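Local coordinates for flocculation protein FLO11 (Saccharomyces cerevisiae, PDB 4UYT), which mediates homotypic cell-cell adhesion in yeast flocculation through its N-terminal domain and also contributes to cell-substrate adhesion, invasive growth and biofilm formation, at residues H23-D35 / Q138-C150. Sequence-based numbering, arbitrary orientation. Where two conformers were deposited one is given.
Sequences HMDQQNIMQYTLD and QWGTTSFDLSTGC
Phe144 holds its CG between the backbone N and the carbonyl carbon (chi1 56°), which turns one ring face to Ile29, whose CG2 stands anti to its own N. The methyl sits over the middle of the ring, 3.6 Å from Ile29 CG2 to the Phe144 centroid and 9° off the normal, a nearly axial CH-pi contact. Ile29 CD1 packs against Phe144 CB. This is a worked example of how the facing sheets of a beta sandwich, the fibronectin type III-like fold of the Flo11 adhesin domain, pack together at one margin: strand 143-147 is outermost in its sheet, and strand 32-43 lies in a different antiparallel sheet, beside strand 46-55. Next to Ile29, the Tyr32 ring meets Phe144 obliquely, Tyr32 CE1 to Phe144 CZ 3.8 Å, with the planes at 50°. Its OH lies in the plane of the Phe144 ring at the edge and is hydrogen-bonded to the hydroxyl of Tyr125, while Phe123 stacks on Phe144. The two methyls of Leu146 divide their work, CD1 touching Tyr32 CD1 at 3.7 Å and CD2 lying near Met24 CG. Polar bonds close one end, where Asn28, with positive phi, forms a Schellman motif. The Asn28 carbonyl takes an almost straight bond from Thr141 N (2.9 Å), and the hydroxyl OG1 of Thr141 donates to Gln27 O in the carbonyl plane, so one residue grips two successive carbonyls. Alongside, Met30 brings SD 3.9 Å from Trp139 CD1, an oblique Met-aromatic contact. One water joins the two loops, accepting from Met30 N and donating to Trp139 O at 2.7 Å and to Thr141 O at 2.8 Å.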
# COMPACT_ATOMS: atom_id res chain seq x y z
N HIS A 23 -5.81 -1.02 -14.68
CA HIS A 23 -4.40 -0.66 -14.72
C HIS A 23 -3.46 -1.84 -14.50
O HIS A 23 -2.38 -1.89 -15.08
CB HIS A 23 -4.11 0.44 -13.70
CG HIS A 23 -2.75 1.02 -13.83
ND1 HIS A 23 -2.36 1.85 -14.85
CD2 HIS A 23 -1.65 0.81 -13.07
CE1 HIS A 23 -1.08 2.17 -14.69
NE2 HIS A 23 -0.64 1.55 -13.61
N MET A 24 -3.86 -2.79 -13.65
CA MET A 24 -3.12 -4.03 -13.51
C MET A 24 -3.34 -4.95 -14.72
O MET A 24 -2.38 -5.48 -15.28
CB MET A 24 -3.52 -4.72 -12.22
CG MET A 24 -2.92 -3.98 -11.02
SD MET A 24 -3.61 -4.38 -9.38
CE MET A 24 -5.23 -3.60 -9.53
N ASP A 25 -4.59 -5.08 -15.20
CA ASP A 25 -4.89 -5.90 -16.37
C ASP A 25 -4.05 -5.46 -17.56
O ASP A 25 -3.54 -6.31 -18.30
CB ASP A 25 -6.37 -5.84 -16.73
CG ASP A 25 -7.30 -6.46 -15.68
OD1 ASP A 25 -6.87 -7.21 -14.79
OD2 ASP A 25 -8.52 -6.20 -15.80
N GLN A 26 -3.96 -4.17 -17.82
CA GLN A 26 -3.20 -3.64 -18.96
C GLN A 26 -1.73 -4.04 -18.96
O GLN A 26 -1.10 -4.09 -20.01
CB GLN A 26 -3.31 -2.11 -19.02
CG GLN A 26 -4.68 -1.58 -19.41
CD GLN A 26 -4.99 -1.76 -20.88
OE1 GLN A 26 -5.93 -2.47 -21.25
NE2 GLN A 26 -4.20 -1.11 -21.74
N GLN A 27 -1.18 -4.29 -17.77
CA GLN A 27 0.22 -4.66 -17.58
C GLN A 27 0.40 -6.16 -17.40
O GLN A 27 1.51 -6.61 -17.11
CB GLN A 27 0.77 -3.97 -16.34
CG GLN A 27 0.75 -2.45 -16.42
CD GLN A 27 1.25 -1.84 -15.14
OE1 GLN A 27 0.46 -1.43 -14.28
NE2 GLN A 27 2.57 -1.78 -14.98
N ASN A 28 -0.68 -6.92 -17.52
CA ASN A 28 -0.66 -8.35 -17.24
C ASN A 28 -0.21 -8.67 -15.81
O ASN A 28 0.40 -9.69 -15.55
CB ASN A 28 0.22 -9.07 -18.26
CG ASN A 28 0.06 -10.57 -18.21
OD1 ASN A 28 -1.04 -11.09 -18.04
ND2 ASN A 28 1.17 -11.27 -18.38
N ILE A 29 -0.54 -7.78 -14.88
CA ILE A 29 -0.28 -8.02 -13.46
C ILE A 29 -1.54 -8.60 -12.84
O ILE A 29 -2.64 -8.10 -13.08
CB ILE A 29 0.11 -6.72 -12.70
CG1 ILE A 29 1.39 -6.11 -13.28
CG2 ILE A 29 0.34 -6.98 -11.22
CD1 ILE A 29 1.60 -4.66 -12.91
N MET A 30 -1.40 -9.63 -12.02
CA MET A 30 -2.55 -10.15 -11.28
C MET A 30 -3.16 -9.05 -10.44
O MET A 30 -2.46 -8.21 -9.88
CB MET A 30 -2.12 -11.30 -10.37
CG MET A 30 -3.28 -11.94 -9.60
SD MET A 30 -2.75 -13.24 -8.48
CE MET A 30 -1.96 -12.26 -7.20
N GLN A 31 -4.47 -9.05 -10.32
CA GLN A 31 -5.13 -8.05 -9.50
C GLN A 31 -4.81 -8.20 -8.02
O GLN A 31 -4.85 -9.29 -7.45
CB GLN A 31 -6.62 -8.10 -9.71
CG GLN A 31 -7.04 -7.65 -11.10
CD GLN A 31 -8.47 -7.97 -11.41
OE1 GLN A 31 -9.27 -8.34 -10.53
NE2 GLN A 31 -8.83 -7.78 -12.66
N TYR A 32 -4.52 -7.07 -7.39
CA TYR A 32 -4.39 -6.94 -5.93
C TYR A 32 -5.34 -5.83 -5.48
O TYR A 32 -5.65 -4.93 -6.25
CB TYR A 32 -2.97 -6.55 -5.51
CG TYR A 32 -1.92 -7.59 -5.75
CD1 TYR A 32 -1.44 -7.85 -7.03
CD2 TYR A 32 -1.32 -8.27 -4.68
CE1 TYR A 32 -0.44 -8.78 -7.25
CE2 TYR A 32 -0.32 -9.21 -4.89
CZ TYR A 32 0.10 -9.46 -6.18
OH TYR A 32 1.11 -10.38 -6.40
N THR A 33 -5.66 -5.86 -4.18
CA THR A 33 -6.36 -4.80 -3.51
C THR A 33 -5.57 -4.34 -2.30
O THR A 33 -4.77 -5.09 -1.73
CB THR A 33 -7.78 -5.22 -3.07
OG1 THR A 33 -7.68 -6.33 -2.17
CG2 THR A 33 -8.66 -5.59 -4.28
N LEU A 34 -5.84 -3.11 -1.88
CA LEU A 34 -5.24 -2.53 -0.69
C LEU A 34 -6.32 -1.84 0.11
O LEU A 34 -7.12 -1.10 -0.46
CB LEU A 34 -4.11 -1.55 -1.06
CG LEU A 34 -3.39 -0.88 0.11
CD1 LEU A 34 -1.93 -0.57 -0.25
CD2 LEU A 34 -4.06 0.39 0.60
N ASP A 35 -6.31 -2.05 1.43
CA ASP A 35 -7.15 -1.32 2.34
C ASP A 35 -6.26 -0.75 3.45
O ASP A 35 -5.29 -1.35 3.85
CB ASP A 35 -8.23 -2.24 2.94
CG ASP A 35 -9.34 -1.50 3.60
OD1 ASP A 35 -9.49 -0.28 3.40
OD2 ASP A 35 -10.14 -2.19 4.27
N GLN A 138 2.24 -18.86 -12.66
CA GLN A 138 1.09 -18.71 -13.52
C GLN A 138 0.28 -17.45 -13.26
O GLN A 138 -0.93 -17.45 -13.50
CB GLN A 138 0.21 -19.95 -13.41
CG GLN A 138 -0.28 -20.26 -12.01
CD GLN A 138 -1.15 -21.50 -11.97
OE1 GLN A 138 -0.90 -22.43 -11.21
NE2 GLN A 138 -2.18 -21.53 -12.80
N TRP A 139 0.94 -16.39 -12.81
CA TRP A 139 0.20 -15.20 -12.44
C TRP A 139 0.65 -13.94 -13.18
O TRP A 139 0.39 -12.85 -12.69
CB TRP A 139 0.23 -15.02 -10.90
CG TRP A 139 -0.25 -16.24 -10.20
CD1 TRP A 139 -1.55 -16.64 -10.02
CD2 TRP A 139 0.56 -17.28 -9.66
NE1 TRP A 139 -1.59 -17.84 -9.36
CE2 TRP A 139 -0.31 -18.27 -9.14
CE3 TRP A 139 1.94 -17.46 -9.55
CZ2 TRP A 139 0.17 -19.42 -8.52
CZ3 TRP A 139 2.41 -18.60 -8.93
CH2 TRP A 139 1.53 -19.57 -8.44
N GLY A 140 1.29 -14.08 -14.34
CA GLY A 140 1.64 -12.92 -15.15
C GLY A 140 2.91 -12.21 -14.72
O GLY A 140 3.85 -12.84 -14.24
N THR A 141 2.94 -10.90 -14.93
CA THR A 141 4.16 -10.13 -14.79
C THR A 141 4.79 -10.36 -13.41
O THR A 141 4.09 -10.32 -12.39
CB THR A 141 3.79 -8.67 -15.00
OG1 THR A 141 3.31 -8.56 -16.35
CG2 THR A 141 4.96 -7.75 -14.79
N THR A 142 6.10 -10.58 -13.37
CA THR A 142 6.79 -11.01 -12.16
C THR A 142 7.46 -9.92 -11.32
O THR A 142 7.62 -10.11 -10.13
CB THR A 142 7.82 -12.09 -12.48
OG1 THR A 142 8.71 -11.60 -13.50
CG2 THR A 142 7.15 -13.36 -12.97
N SER A 143 7.86 -8.82 -11.95
CA SER A 143 8.40 -7.67 -11.24
C SER A 143 7.57 -6.46 -11.63
O SER A 143 7.40 -6.16 -12.82
CB SER A 143 9.87 -7.43 -11.58
OG SER A 143 10.72 -8.35 -10.90
N PHE A 144 7.05 -5.76 -10.65
CA PHE A 144 6.16 -4.65 -10.90
C PHE A 144 6.00 -3.83 -9.64
O PHE A 144 6.31 -4.27 -8.53
CB PHE A 144 4.79 -5.17 -11.37
CG PHE A 144 4.13 -6.15 -10.41
CD1 PHE A 144 3.33 -5.71 -9.35
CD2 PHE A 144 4.31 -7.51 -10.56
CE1 PHE A 144 2.75 -6.62 -8.47
CE2 PHE A 144 3.73 -8.41 -9.70
CZ PHE A 144 2.95 -7.97 -8.64
N ASP A 145 5.54 -2.61 -9.86
CA ASP A 145 5.22 -1.69 -8.79
C ASP A 145 3.73 -1.42 -8.84
O ASP A 145 3.20 -1.20 -9.93
CB ASP A 145 5.94 -0.36 -8.97
CG ASP A 145 7.44 -0.46 -8.81
OD1 ASP A 145 7.97 -1.47 -8.33
OD2 ASP A 145 8.10 0.54 -9.15
N LEU A 146 3.05 -1.43 -7.70
CA LEU A 146 1.64 -1.08 -7.57
C LEU A 146 1.57 0.21 -6.79
O LEU A 146 2.12 0.33 -5.69
CB LEU A 146 0.87 -2.15 -6.85
CG LEU A 146 0.86 -3.50 -7.56
CD1 LEU A 146 -0.00 -4.49 -6.78
CD2 LEU A 146 0.41 -3.41 -9.02
N SER A 147 0.86 1.18 -7.35
CA SER A 147 0.80 2.50 -6.78
C SER A 147 -0.57 2.83 -6.19
O SER A 147 -1.59 2.36 -6.67
CB SER A 147 1.14 3.52 -7.84
OG SER A 147 0.16 3.47 -8.85
N THR A 148 -0.57 3.73 -5.20
CA THR A 148 -1.82 4.22 -4.64
C THR A 148 -2.15 5.59 -5.22
O THR A 148 -1.26 6.36 -5.60
CB THR A 148 -1.76 4.36 -3.09
OG1 THR A 148 -0.84 5.39 -2.71
CG2 THR A 148 -1.33 3.10 -2.42
N GLY A 149 -3.43 5.92 -5.17
CA GLY A 149 -3.85 7.28 -5.33
C GLY A 149 -5.17 7.46 -6.07
O GLY A 149 -5.62 6.58 -6.83
N CYS A 150 -5.76 8.62 -5.83
CA CYS A 150 -7.01 9.04 -6.47
C CYS A 150 -6.83 10.14 -7.49
O CYS A 150 -7.80 10.56 -8.08
CB CYS A 150 -7.99 9.53 -5.39
SG CYS A 150 -8.58 8.27 -4.26
O HOH W 1 1.39 -0.35 -11.78
O HOH W 2 1.47 -10.61 -11.56